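Local coordinates for DegV domain-containing protein Cgl2349/cg2579 (Corynebacterium glutamicum, PDB 3EGL), which binds long-chain fatty acids such as palmitate and may take part in lipid transport or fatty acid metabolism, at residues A[138-143]-A[256-261]; A[207-212]-A[237-242]; A[11-16]-A[29-34]; A[111-116]-A[128-133]. One frame throughout, in Å; residues are numbered along the deposited sequence.

Interaction 1: A[138-143]-A[256-261]; sequences ETWIYL and VSVSAV. With PLM (palmitic acid), chain D.
Six backbone hydrogen bonds, two at each of the pairs Glu138-Ala260, Trp140-Val258 and Tyr142-Val256, join these antiparallel strands, and most are nearly straight: Trp140 N reaches Val258 O at 3.0 Å, in the plane of the carbonyl. At the non-hydrogen-bonded pairs the face carries Thr139, Ser259, Ile141 and Ser257. A water bridges the two hydroxyls of the first pair, 2.5 Å from Thr139 OG1 and 2.7 Å from Ser259 OG, and so satisfies polar atoms that are buried. This same face meets the far end of the palmitate tail: Ile141 CD1 lies beside carbon CD of the chain, while Thr139 CG2 and Ser257 CB both approach its terminal carbon CG at 3.5 Å. The small side chains of Thr139 and Ser257 let the tail's end come close to the strands, and Ile141 adds an apolar branch along it. Both strands are central members of the six-stranded mixed sheet of the DegV fold, flanked by strands 171-175 and 209-215. On the other face, the Trp140 ring, with CG anti to its carbonyl carbon (chi1 -64°), puts CE3 4.0 Å from Val258 CG1 and turns an edge to Ala260 CB. Glu138 CB covers one ring face near the rim, 3.6 Å above the plane. Further out, the Glu138 carboxylate forms salt bridges to Arg173 and Arg202, and Tyr142 OH is hydrogen-bonded to His144 ND1.

Interaction 2: A[207-212]-A[237-242]; sequences PVFIAI and SFMSVD
Phe238 lies alongside Ile210, its ring atom CD1 3.8 Å from Ile210 CB and its CE1 4.0 Å from Ile210 CG1. The two side chains point the same way because both have their first branch, CG or CG1, anti to the carbonyl carbon (chi1 near -60°). Ile212 CD1 comes to the edge of the same ring at 4.4 Å from Phe238 CD1, so a flat aromatic group is fitted against two beta-branched chains, whose shape suits an extended backbone. Leu228 of helix 224-231 covers this face, touching both Ile212 and Phe238.

Phe209, Ala211, Ser237 and Met239, a selenomethionine, occupy the other face. Here the Phe209 ring has CG anti to the backbone N (chi1 164°) and presents its edge to two partners: Ser237 OG is 3.5 Å from Phe209 CD1, and Met239 SE is 3.8 Å from Phe209 CZ. The latter is a Met-aromatic contact made in an edge-on manner, the selenium 77° off the ring normal. Met239 reaches it with an extended chain, passing the small Ala211, and Met104 of helix 104-116 packs on both of these residues.

Between the faces, five backbone N-H groups reach across, alternating in direction; Met239 N to Ile210 O is 2.7 Å, nearly along the C=O axis. Val241 N instead approaches Ile212 O from above the carbonyl plane. Joined through helix 224-231, these parallel strands form a beta-alpha-beta crossover at one edge of the six-stranded sheet, where strand 237-242 is outermost, in an alpha/beta sandwich.

Interaction 3: A[11-16]-A[29-34]; sequences DSSACL and INLHVM
Asp11, Ser12 and Ser13 all hold their gamma atom, CG or OG, in the crowded position between backbone N and carbonyl carbon (chi1 61° to 71°). In Asp11 and Ser13 this folds the polar ends back onto the short 3-10 turn that follows strand 7-11: Ser13 OG donates to the syn lone pair of Asp11 OD1, and Ser13 N gives OD1 a second, weak bond. The same rotamer turns Ser12 OG toward 29-34, where it accepts the N-H of Leu31 at 3.3 Å in a fairly straight bond; it is also hydrogen-bonded to Asp244. Just before, Asp11 pairs in parallel with Ile29 of strand 26-35 in the five-stranded sheet, and Ser12 N bonds weakly to Ile29 O at 2.9 Å. Leu31 lays its branches across the polar turn, CD1 3.6 Å from Ser13 CB and CD2 4.1 Å from Asp11 CB. Its side chain is about 4 Å from the bound palmitate, near Ser76 and Thr42, which bind it. With OD2 taken by His70 ND1 and Ile71 N, the buried Asp11 carboxylate has donors on both oxygens, an environment that probably favours its ionised form.

Interaction 4: A[111-116]-A[128-133]; sequences MAAARM and DIAVDT
Ile129 reaches from helix 123-133 toward helix 104-116. Its CB places two branches differently: CG2 is anti to the backbone N and CG1 anti to the carbonyl carbon (chi1 -68°). The CG2 methyl packs on Ala112, 3.6 Å from its CB and 3.9 Å from its backbone C. CG1 goes instead to the far end of the segment, where it stands 4.1 Å from Met116 CG and only slightly farther from the selenium of that selenomethionine. From there chi2 (-57°) turns the tip, CD1, off CG1, and its nearest neighbour in 111-116 is again the selenium, at a looser distance. The Met116 chain, bent at chi2 and chi3, crosses Ile129 at about a right angle. The short side chain of Ala112 suits its place, because the branched isoleucine can come right up to the helix backbone.

The segments 111-116 and 128-133 run antiparallel, at 155°, and their helices, consecutive in the chain, form an alpha-helical hairpin on the side of the five-stranded sheet in this alpha/beta/alpha sandwich. The segment axes come within 8.2 Å, a close approach that small residues allow: the CA atoms of Ala113 and Ala130 are 5.5 Å apart, and their CB methyls meet at 4.2 Å. Both alanines are buried, and both also pack against Leu67 of strand 66-69, so the tight point of the hairpin sits over that sheet.

Ala112 CB has a second neighbour in Thr133, whose OG1 lies 3.7 Å away. Holding OG1 anti to its carbonyl carbon brings the Thr133 hydroxyl back beside its own helix, 3.1 Å from Ile129 O. Thr133 further packs on Ala108 and Ala109, one turn earlier in the facing helix.

How the interactions relate
Interactions 1 and 2 share one six-stranded sheet: strands 255-261 and 209-215 are neighbours, joined by Ser259 O to Ala211 N and Val261 N to Phe209 O, probable hydrogen bonds. Interaction 1 is wholly buried in its middle and antiparallel, interaction 2 parallel and partly exposed at its edge. Interaction 3 belongs to the five-stranded sheet and adds side-chain polar bonds to a brief parallel pairing; its Cys15 packs on Val241 of interaction 2. Interaction 4, mainly apolar, without hydrogen bonds between its segments, meets interaction 3 through Met111 and Leu16, and interaction 1 through Thr133 and Val261. Interactions 1 and 3 both border the palmitate, though about 17 Å apart between centres.

Interaction 1: A[138-143]-A[256-261]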
loop_
_atom_site.group_PDB
_atom_site.type_symbol
_atom_site.label_atom_id
_atom_site.label_comp_id
_atom_site.label_asym_id
_atom_site.label_seq_id
_atom_site.Cartn_x
_atom_site.Cartn_y
_atom_site.Cartn_z
ATOM N N GLU A 138 -5.771 -2.368 7.654
ATOM C CA GLU A 138 -4.623 -2.206 8.516
ATOM C C GLU A 138 -3.433 -2.694 7.729
ATOM O O GLU A 138 -3.559 -3.524 6.846
ATOM C CB GLU A 138 -4.752 -3.035 9.799
ATOM C CG GLU A 138 -6.004 -2.791 10.672
ATOM C CD GLU A 138 -5.971 -1.465 11.425
ATOM O OE1 GLU A 138 -4.904 -0.827 11.422
ATOM O OE2 GLU A 138 -7.007 -1.058 12.009
ATOM N N THR A 139 -2.262 -2.177 8.079
ATOM C CA THR A 139 -1.008 -2.576 7.439
ATOM C C THR A 139 0.028 -2.782 8.532
ATOM O O THR A 139 0.368 -1.837 9.270
ATOM C CB THR A 139 -0.539 -1.504 6.383
ATOM O OG1 THR A 139 -1.512 -1.417 5.329
ATOM C CG2 THR A 139 0.818 -1.847 5.758
ATOM N N TRP A 140 0.519 -4.016 8.623
ATOM C CA TRP A 140 1.628 -4.350 9.501
ATOM C C TRP A 140 2.833 -4.792 8.682
ATOM O O TRP A 140 2.669 -5.319 7.579
ATOM C CB TRP A 140 1.263 -5.487 10.460
ATOM C CG TRP A 140 0.171 -5.204 11.446
ATOM C CD1 TRP A 140 0.311 -4.613 12.649
ATOM C CD2 TRP A 140 -1.235 -5.550 11.330
ATOM N NE1 TRP A 140 -0.898 -4.569 13.306
ATOM C CE2 TRP A 140 -1.864 -5.135 12.526
ATOM C CE3 TRP A 140 -2.014 -6.181 10.344
ATOM C CZ2 TRP A 140 -3.240 -5.323 12.773
ATOM C CZ3 TRP A 140 -3.386 -6.374 10.601
ATOM C CH2 TRP A 140 -3.976 -5.926 11.802
ATOM N N ILE A 141 4.038 -4.582 9.218
ATOM C CA ILE A 141 5.279 -5.026 8.549
ATOM C C ILE A 141 6.210 -5.643 9.572
ATOM O O ILE A 141 6.456 -5.075 10.653
ATOM C CB ILE A 141 6.065 -3.867 7.859
ATOM C CG1 ILE A 141 5.124 -2.918 7.140
ATOM C CG2 ILE A 141 7.127 -4.398 6.821
ATOM C CD1 ILE A 141 5.796 -1.582 6.852
ATOM N N TYR A 142 6.687 -6.830 9.217
ATOM C CA TYR A 142 7.738 -7.521 9.924
ATOM C C TYR A 142 9.034 -7.165 9.230
ATOM O O TYR A 142 9.175 -7.334 7.988
ATOM C CB TYR A 142 7.567 -9.047 9.860
ATOM C CG TYR A 142 8.824 -9.812 10.265
ATOM C CD1 TYR A 142 9.223 -9.890 11.614
ATOM C CD2 TYR A 142 9.640 -10.424 9.302
ATOM C CE1 TYR A 142 10.386 -10.575 11.998
ATOM C CE2 TYR A 142 10.825 -11.116 9.676
ATOM C CZ TYR A 142 11.178 -11.178 11.027
ATOM O OH TYR A 142 12.302 -11.848 11.405
ATOM N N LEU A 143 9.975 -6.683 10.043
ATOM C CA LEU A 143 11.310 -6.382 9.578
ATOM C C LEU A 143 12.263 -7.419 10.106
ATOM O O LEU A 143 12.347 -7.677 11.306
ATOM C CB LEU A 143 11.734 -4.956 9.994
ATOM C CG LEU A 143 10.709 -3.954 9.449
ATOM C CD1 LEU A 143 10.863 -2.583 10.066
ATOM C CD2 LEU A 143 10.759 -3.873 7.925
ATOM N N VAL A 256 8.368 -9.038 5.581
ATOM C CA VAL A 256 7.068 -9.582 5.313
ATOM C C VAL A 256 5.964 -8.607 5.788
ATOM O O VAL A 256 5.934 -8.217 6.959
ATOM C CB VAL A 256 6.890 -10.965 5.995
ATOM C CG1 VAL A 256 5.526 -11.544 5.658
ATOM C CG2 VAL A 256 8.014 -11.935 5.552
ATOM N N SER A 257 5.086 -8.198 4.869
ATOM C CA SER A 257 3.993 -7.289 5.185
ATOM C C SER A 257 2.638 -8.044 5.190
ATOM O O SER A 257 2.435 -9.015 4.439
ATOM C CB SER A 257 3.950 -6.120 4.170
ATOM O OG SER A 257 3.678 -6.569 2.831
ATOM N N VAL A 258 1.721 -7.577 6.042
ATOM C CA VAL A 258 0.356 -8.069 6.051
ATOM C C VAL A 258 -0.556 -6.868 5.818
ATOM O O VAL A 258 -0.599 -5.957 6.635
ATOM C CB VAL A 258 0.010 -8.741 7.398
ATOM C CG1 VAL A 258 -1.517 -9.026 7.515
ATOM C CG2 VAL A 258 0.779 -10.028 7.552
ATOM N N SER A 259 -1.249 -6.851 4.675
ATOM C CA SER A 259 -2.257 -5.814 4.393
ATOM C C SER A 259 -3.592 -6.498 4.537
ATOM O O SER A 259 -3.841 -7.544 3.904
ATOM C CB SER A 259 -2.107 -5.257 2.986
ATOM O OG SER A 259 -0.746 -4.921 2.674
ATOM N N ALA A 260 -4.443 -5.951 5.398
ATOM C CA ALA A 260 -5.699 -6.610 5.694
ATOM C C ALA A 260 -6.858 -5.662 5.525
ATOM O O ALA A 260 -6.754 -4.487 5.884
ATOM C CB ALA A 260 -5.675 -7.151 7.120
ATOM N N VAL A 261 -7.966 -6.162 4.998
ATOM C CA VAL A 261 -9.203 -5.375 4.958
ATOM C C VAL A 261 -10.234 -6.089 5.797
ATOM O O VAL A 261 -10.456 -7.270 5.589
ATOM C CB VAL A 261 -9.745 -5.241 3.502
ATOM C CG1 VAL A 261 -11.073 -4.390 3.475
ATOM C CG2 VAL A 261 -8.637 -4.663 2.546
HETATM C C1 PLM D . 9.792 7.896 -2.125
HETATM O O1 PLM D . 9.008 8.787 -1.750
HETATM O O2 PLM D . 11.010 8.126 -2.063
HETATM C C2 PLM D . 9.326 6.557 -2.614
HETATM C C3 PLM D . 8.634 5.838 -1.459
HETATM C C4 PLM D . 9.537 5.222 -0.421
HETATM C C5 PLM D . 8.656 5.005 0.807
HETATM C C6 PLM D . 9.355 4.231 1.896
HETATM C C7 PLM D . 8.419 4.114 3.078
HETATM C C8 PLM D . 8.807 3.018 4.082
HETATM C C9 PLM D . 8.472 1.633 3.523
HETATM C CA PLM D . 8.289 0.578 4.624
HETATM C CB PLM D . 8.426 -0.847 4.105
HETATM C CC PLM D . 7.419 -1.290 3.033
HETATM C CD PLM D . 6.195 -1.925 3.670
HETATM C CE PLM D . 5.503 -2.926 2.765
HETATM C CF PLM D . 4.131 -2.409 2.322
HETATM C CG PLM D . 2.967 -2.888 3.188
HETATM O O HOH W 1 -1.062 -2.281 3.026
#

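Interaction 2: A[207-212]-A[237-242]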
loop_
_atom_site.group_PDB
_atom_site.type_symbol
_atom_site.label_atom_id
_atom_site.label_comp_id
_atom_site.label_asym_id
_atom_site.label_seq_id
_atom_site.Cartn_x
_atom_site.Cartn_y
_atom_site.Cartn_z
ATOM N N PRO A 207 -14.568 -12.735 8.894
ATOM C CA PRO A 207 -13.633 -13.018 7.803
ATOM C C PRO A 207 -12.914 -11.762 7.341
ATOM O O PRO A 207 -13.474 -10.684 7.343
ATOM C CB PRO A 207 -14.547 -13.517 6.682
ATOM C CG PRO A 207 -15.960 -13.131 7.123
ATOM C CD PRO A 207 -15.907 -13.273 8.591
ATOM N N VAL A 208 -11.666 -11.935 6.950
ATOM C CA VAL A 208 -10.790 -10.853 6.627
ATOM C C VAL A 208 -10.280 -11.098 5.221
ATOM O O VAL A 208 -10.131 -12.231 4.787
ATOM C CB VAL A 208 -9.559 -10.888 7.565
ATOM C CG1 VAL A 208 -8.707 -9.623 7.391
ATOM C CG2 VAL A 208 -9.987 -11.045 9.026
ATOM N N PHE A 209 -9.962 -10.044 4.499
ATOM C CA PHE A 209 -9.188 -10.247 3.287
ATOM C C PHE A 209 -7.704 -9.886 3.533
ATOM O O PHE A 209 -7.414 -8.805 4.028
ATOM C CB PHE A 209 -9.802 -9.469 2.125
ATOM C CG PHE A 209 -8.889 -9.315 0.944
ATOM C CD1 PHE A 209 -8.856 -10.279 -0.056
ATOM C CD2 PHE A 209 -8.057 -8.208 0.830
ATOM C CE1 PHE A 209 -8.018 -10.128 -1.165
ATOM C CE2 PHE A 209 -7.207 -8.062 -0.272
ATOM C CZ PHE A 209 -7.190 -9.040 -1.271
ATOM N N ILE A 210 -6.779 -10.771 3.155
ATOM C CA ILE A 210 -5.371 -10.578 3.466
ATOM C C ILE A 210 -4.419 -10.683 2.283
ATOM O O ILE A 210 -4.422 -11.655 1.523
ATOM C CB ILE A 210 -4.855 -11.650 4.487
ATOM C CG1 ILE A 210 -5.643 -11.619 5.786
ATOM C CG2 ILE A 210 -3.358 -11.433 4.793
ATOM C CD1 ILE A 210 -5.203 -10.513 6.730
ATOM N N ALA A 211 -3.517 -9.719 2.199
ATOM C CA ALA A 211 -2.478 -9.759 1.192
ATOM C C ALA A 211 -1.137 -9.808 1.907
ATOM O O ALA A 211 -0.787 -8.904 2.696
ATOM C CB ALA A 211 -2.579 -8.556 0.275
ATOM N N ILE A 212 -0.378 -10.866 1.652
ATOM C CA ILE A 212 0.887 -10.985 2.329
ATOM C C ILE A 212 1.972 -10.640 1.358
ATOM O O ILE A 212 2.057 -11.247 0.284
ATOM C CB ILE A 212 1.091 -12.385 2.891
ATOM C CG1 ILE A 212 0.158 -12.579 4.088
ATOM C CG2 ILE A 212 2.565 -12.592 3.326
ATOM C CD1 ILE A 212 -0.164 -14.051 4.368
ATOM N N SER A 237 -9.783 -14.669 2.983
ATOM C CA SER A 237 -9.034 -15.022 1.770
ATOM C C SER A 237 -7.627 -14.487 1.789
ATOM O O SER A 237 -7.353 -13.480 2.439
ATOM C CB SER A 237 -9.760 -14.626 0.485
ATOM O OG SER A 237 -10.305 -13.342 0.596
ATOM N N PHE A 238 -6.735 -15.183 1.086
ATOM C CA PHE A 238 -5.320 -14.881 1.173
ATOM C C PHE A 238 -4.691 -14.720 -0.179
ATOM O O PHE A 238 -4.786 -15.574 -1.028
ATOM C CB PHE A 238 -4.579 -15.921 2.016
ATOM C CG PHE A 238 -5.086 -16.004 3.435
ATOM C CD1 PHE A 238 -4.352 -15.427 4.488
ATOM C CD2 PHE A 238 -6.307 -16.642 3.718
ATOM C CE1 PHE A 238 -4.833 -15.495 5.806
ATOM C CE2 PHE A 238 -6.801 -16.710 5.027
ATOM C CZ PHE A 238 -6.071 -16.146 6.075
HETATM N N MSE A 239 -3.996 -13.619 -0.342
HETATM C CA MSE A 239 -3.337 -13.315 -1.569
HETATM C C MSE A 239 -1.829 -13.085 -1.294
HETATM O O MSE A 239 -1.448 -12.574 -0.251
HETATM C CB MSE A 239 -4.033 -12.075 -2.095
HETATM C CG MSE A 239 -3.447 -11.503 -3.292
HETATM SE SE MSE A 239 -4.477 -10.005 -3.795
HETATM C CE MSE A 239 -3.617 -9.829 -5.488
ATOM N N SER A 240 -0.972 -13.495 -2.211
ATOM C CA SER A 240 0.467 -13.243 -2.101
ATOM C C SER A 240 0.871 -12.098 -3.007
ATOM O O SER A 240 0.435 -12.063 -4.138
ATOM C CB SER A 240 1.234 -14.457 -2.590
ATOM O OG SER A 240 1.101 -15.495 -1.658
ATOM N N VAL A 241 1.714 -11.181 -2.526
ATOM C CA VAL A 241 2.288 -10.144 -3.381
ATOM C C VAL A 241 3.767 -9.978 -3.084
ATOM O O VAL A 241 4.283 -10.412 -2.050
ATOM C CB VAL A 241 1.545 -8.772 -3.284
ATOM C CG1 VAL A 241 0.121 -8.885 -3.743
ATOM C CG2 VAL A 241 1.609 -8.181 -1.867
ATOM N N ASP A 242 4.462 -9.385 -4.037
ATOM C CA ASP A 242 5.840 -9.008 -3.857
ATOM C C ASP A 242 5.827 -7.583 -3.442
ATOM O O ASP A 242 5.074 -6.771 -4.004
ATOM C CB ASP A 242 6.572 -9.092 -5.178
ATOM C CG ASP A 242 6.724 -10.503 -5.652
ATOM O OD1 ASP A 242 6.903 -11.414 -4.807
ATOM O OD2 ASP A 242 6.691 -10.700 -6.879
#

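Interaction 3: A[11-16]-A[29-34]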
loop_
_atom_site.group_PDB
_atom_site.type_symbol
_atom_site.label_atom_id
_atom_site.label_comp_id
_atom_site.label_asym_id
_atom_site.label_seq_id
_atom_site.Cartn_x
_atom_site.Cartn_y
_atom_site.Cartn_z
ATOM N N ASP A 11 0.413 3.847 -7.919
ATOM C CA ASP A 11 1.833 3.789 -8.153
ATOM C C ASP A 11 2.304 2.376 -7.749
ATOM O O ASP A 11 1.478 1.543 -7.298
ATOM C CB ASP A 11 2.558 4.940 -7.450
ATOM C CG ASP A 11 2.384 4.928 -5.916
ATOM O OD1 ASP A 11 2.937 3.988 -5.292
ATOM O OD2 ASP A 11 1.740 5.868 -5.335
ATOM N N SER A 12 3.597 2.101 -7.933
ATOM C CA SER A 12 4.121 0.752 -7.720
ATOM C C SER A 12 4.065 0.349 -6.232
ATOM O O SER A 12 3.980 -0.835 -5.922
ATOM C CB SER A 12 5.549 0.629 -8.264
ATOM O OG SER A 12 6.354 1.496 -7.486
ATOM N N SER A 13 4.104 1.332 -5.329
ATOM C CA SER A 13 3.990 1.029 -3.907
ATOM C C SER A 13 2.696 0.291 -3.516
ATOM O O SER A 13 2.659 -0.319 -2.438
ATOM C CB SER A 13 4.153 2.267 -3.011
ATOM O OG SER A 13 3.032 3.112 -3.128
ATOM N N ALA A 14 1.645 0.342 -4.344
ATOM C CA ALA A 14 0.449 -0.444 -4.017
ATOM C C ALA A 14 0.706 -1.966 -4.011
ATOM O O ALA A 14 -0.125 -2.716 -3.498
ATOM C CB ALA A 14 -0.754 -0.104 -4.955
ATOM N N CYS A 15 1.792 -2.406 -4.656
ATOM C CA CYS A 15 2.154 -3.830 -4.762
ATOM C C CYS A 15 1.210 -4.753 -5.548
ATOM O O CYS A 15 1.209 -5.969 -5.307
ATOM C CB CYS A 15 2.392 -4.456 -3.375
ATOM S SG CYS A 15 3.703 -3.624 -2.458
ATOM N N LEU A 16 0.414 -4.216 -6.459
ATOM C CA LEU A 16 -0.486 -5.092 -7.168
ATOM C C LEU A 16 0.357 -6.004 -8.021
ATOM O O LEU A 16 1.303 -5.554 -8.654
ATOM C CB LEU A 16 -1.442 -4.330 -8.068
ATOM C CG LEU A 16 -2.552 -3.567 -7.367
ATOM C CD1 LEU A 16 -3.183 -2.653 -8.419
ATOM C CD2 LEU A 16 -3.583 -4.512 -6.753
ATOM N N ILE A 29 1.957 3.406 -12.099
ATOM C CA ILE A 29 3.140 4.252 -12.367
ATOM C C ILE A 29 4.219 3.908 -11.382
ATOM O O ILE A 29 3.978 3.954 -10.171
ATOM C CB ILE A 29 2.869 5.780 -12.175
ATOM C CG1 ILE A 29 1.501 6.148 -12.671
ATOM C CG2 ILE A 29 3.948 6.632 -12.920
ATOM C CD1 ILE A 29 1.107 7.480 -12.173
ATOM N N ASN A 30 5.407 3.609 -11.872
ATOM C CA ASN A 30 6.524 3.240 -10.990
ATOM C C ASN A 30 7.195 4.395 -10.241
ATOM O O ASN A 30 7.617 5.377 -10.863
ATOM C CB ASN A 30 7.589 2.478 -11.789
ATOM C CG ASN A 30 7.094 1.119 -12.255
ATOM O OD1 ASN A 30 6.131 0.572 -11.712
ATOM N ND2 ASN A 30 7.727 0.578 -13.283
ATOM N N LEU A 31 7.339 4.249 -8.925
ATOM C CA LEU A 31 8.233 5.131 -8.138
ATOM C C LEU A 31 9.700 4.903 -8.575
ATOM O O LEU A 31 9.982 3.949 -9.295
ATOM C CB LEU A 31 8.080 4.844 -6.647
ATOM C CG LEU A 31 6.654 4.953 -6.118
ATOM C CD1 LEU A 31 6.492 4.466 -4.630
ATOM C CD2 LEU A 31 6.202 6.393 -6.326
ATOM N N HIS A 32 10.626 5.760 -8.142
ATOM C CA HIS A 32 12.026 5.683 -8.612
ATOM C C HIS A 32 13.011 5.040 -7.643
ATOM O O HIS A 32 13.023 5.330 -6.433
ATOM C CB HIS A 32 12.534 7.074 -9.001
ATOM C CG HIS A 32 11.631 7.770 -9.963
ATOM N ND1 HIS A 32 11.566 7.424 -11.296
ATOM C CD2 HIS A 32 10.700 8.733 -9.779
ATOM C CE1 HIS A 32 10.654 8.163 -11.899
ATOM N NE2 HIS A 32 10.130 8.977 -11.003
ATOM N N VAL A 33 13.851 4.177 -8.204
ATOM C CA VAL A 33 15.012 3.651 -7.511
ATOM C C VAL A 33 16.275 4.146 -8.222
ATOM O O VAL A 33 16.472 3.879 -9.404
ATOM C CB VAL A 33 14.984 2.100 -7.424
ATOM C CG1 VAL A 33 16.315 1.568 -6.916
ATOM C CG2 VAL A 33 13.895 1.651 -6.487
HETATM N N MSE A 34 17.108 4.898 -7.509
HETATM C CA MSE A 34 18.398 5.329 -8.063
HETATM C C MSE A 34 19.518 4.483 -7.477
HETATM O O MSE A 34 19.734 4.450 -6.268
HETATM C CB MSE A 34 18.666 6.807 -7.834
HETATM C CG MSE A 34 17.687 7.724 -8.532
HETATM SE SE MSE A 34 16.328 8.390 -7.254
HETATM C CE MSE A 34 17.247 10.082 -6.852
#

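Interaction 4: A[111-116]-A[128-133]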
loop_
_atom_site.group_PDB
_atom_site.type_symbol
_atom_site.label_atom_id
_atom_site.label_comp_id
_atom_site.label_asym_id
_atom_site.label_seq_id
_atom_site.Cartn_x
_atom_site.Cartn_y
_atom_site.Cartn_z
HETATM N N MSE A 111 -8.582 -2.064 -6.376
HETATM C CA MSE A 111 -9.317 -3.175 -7.019
HETATM C C MSE A 111 -10.827 -3.011 -6.799
HETATM O O MSE A 111 -11.623 -3.230 -7.706
HETATM C CB MSE A 111 -8.843 -4.538 -6.484
HETATM C CG MSE A 111 -7.362 -4.861 -6.781
HETATM SE SE MSE A 111 -6.695 -6.267 -5.578
HETATM C CE MSE A 111 -7.425 -7.743 -6.486
ATOM N N ALA A 112 -11.222 -2.600 -5.599
ATOM C CA ALA A 112 -12.644 -2.347 -5.345
ATOM C C ALA A 112 -13.147 -1.181 -6.229
ATOM O O ALA A 112 -14.206 -1.250 -6.848
ATOM C CB ALA A 112 -12.896 -2.098 -3.830
ATOM N N ALA A 113 -12.342 -0.145 -6.351
ATOM C CA ALA A 113 -12.703 0.975 -7.210
ATOM C C ALA A 113 -12.775 0.586 -8.694
ATOM O O ALA A 113 -13.766 0.922 -9.375
ATOM C CB ALA A 113 -11.729 2.147 -6.973
ATOM N N ALA A 114 -11.762 -0.120 -9.205
ATOM C CA ALA A 114 -11.799 -0.693 -10.589
ATOM C C ALA A 114 -12.993 -1.584 -10.878
ATOM O O ALA A 114 -13.594 -1.514 -11.967
ATOM C CB ALA A 114 -10.529 -1.478 -10.894
ATOM N N ARG A 115 -13.374 -2.406 -9.911
ATOM C CA ARG A 115 -14.530 -3.278 -10.137
ATOM C C ARG A 115 -15.839 -2.491 -10.252
ATOM O O ARG A 115 -16.702 -2.773 -11.056
ATOM C CB ARG A 115 -14.627 -4.366 -9.049
ATOM C CG ARG A 115 -15.653 -5.449 -9.360
ATOM C CD ARG A 115 -15.413 -6.138 -10.695
ATOM N NE ARG A 115 -16.511 -7.033 -11.038
ATOM C CZ ARG A 115 -17.615 -6.650 -11.690
ATOM N NH1 ARG A 115 -18.575 -7.537 -11.960
ATOM N NH2 ARG A 115 -17.775 -5.373 -12.061
HETATM N N MSE A 116 -15.989 -1.511 -9.396
HETATM C CA MSE A 116 -17.096 -0.611 -9.469
HETATM C C MSE A 116 -17.077 0.218 -10.767
HETATM O O MSE A 116 -18.114 0.403 -11.411
HETATM C CB MSE A 116 -16.950 0.293 -8.285
HETATM C CG MSE A 116 -18.218 0.746 -7.755
HETATM SE SE MSE A 116 -19.254 -0.562 -6.805
HETATM C CE MSE A 116 -18.372 -2.357 -6.907
ATOM N N ASP A 128 -15.765 6.837 -3.139
ATOM C CA ASP A 128 -16.273 6.389 -1.854
ATOM C C ASP A 128 -15.926 4.933 -1.512
ATOM O O ASP A 128 -15.665 4.634 -0.360
ATOM C CB ASP A 128 -17.793 6.578 -1.768
ATOM C CG ASP A 128 -18.186 8.020 -1.800
ATOM O OD1 ASP A 128 -17.486 8.842 -1.172
ATOM O OD2 ASP A 128 -19.203 8.339 -2.461
ATOM N N ILE A 129 -15.958 4.041 -2.504
ATOM C CA ILE A 129 -15.632 2.627 -2.308
ATOM C C ILE A 129 -14.170 2.505 -1.865
ATOM O O ILE A 129 -13.861 1.832 -0.856
ATOM C CB ILE A 129 -15.905 1.816 -3.610
ATOM C CG1 ILE A 129 -17.409 1.773 -3.882
ATOM C CG2 ILE A 129 -15.429 0.392 -3.504
ATOM C CD1 ILE A 129 -18.226 1.171 -2.726
ATOM N N ALA A 130 -13.289 3.186 -2.602
ATOM C CA ALA A 130 -11.874 3.226 -2.262
ATOM C C ALA A 130 -11.622 3.765 -0.824
ATOM O O ALA A 130 -10.910 3.157 -0.037
ATOM C CB ALA A 130 -11.093 4.051 -3.338
ATOM N N VAL A 131 -12.249 4.881 -0.476
ATOM C CA VAL A 131 -12.095 5.448 0.859
ATOM C C VAL A 131 -12.591 4.482 1.954
ATOM O O VAL A 131 -11.972 4.342 3.035
ATOM C CB VAL A 131 -12.821 6.823 0.932
ATOM C CG1 VAL A 131 -13.043 7.314 2.390
ATOM C CG2 VAL A 131 -12.028 7.805 0.119
ATOM N N ASP A 132 -13.710 3.823 1.677
ATOM C CA ASP A 132 -14.270 2.917 2.651
ATOM C C ASP A 132 -13.375 1.657 2.815
ATOM O O ASP A 132 -13.167 1.171 3.930
ATOM C CB ASP A 132 -15.695 2.555 2.286
ATOM C CG ASP A 132 -16.396 1.813 3.406
ATOM O OD1 ASP A 132 -16.663 2.440 4.467
ATOM O OD2 ASP A 132 -16.666 0.605 3.244
ATOM N N THR A 133 -12.799 1.168 1.721
ATOM C CA THR A 133 -11.913 0.031 1.827
ATOM C C THR A 133 -10.707 0.398 2.716
ATOM O O THR A 133 -10.304 -0.399 3.572
ATOM C CB THR A 133 -11.411 -0.462 0.437
ATOM O OG1 THR A 133 -12.518 -0.950 -0.334
ATOM C CG2 THR A 133 -10.423 -1.592 0.618
#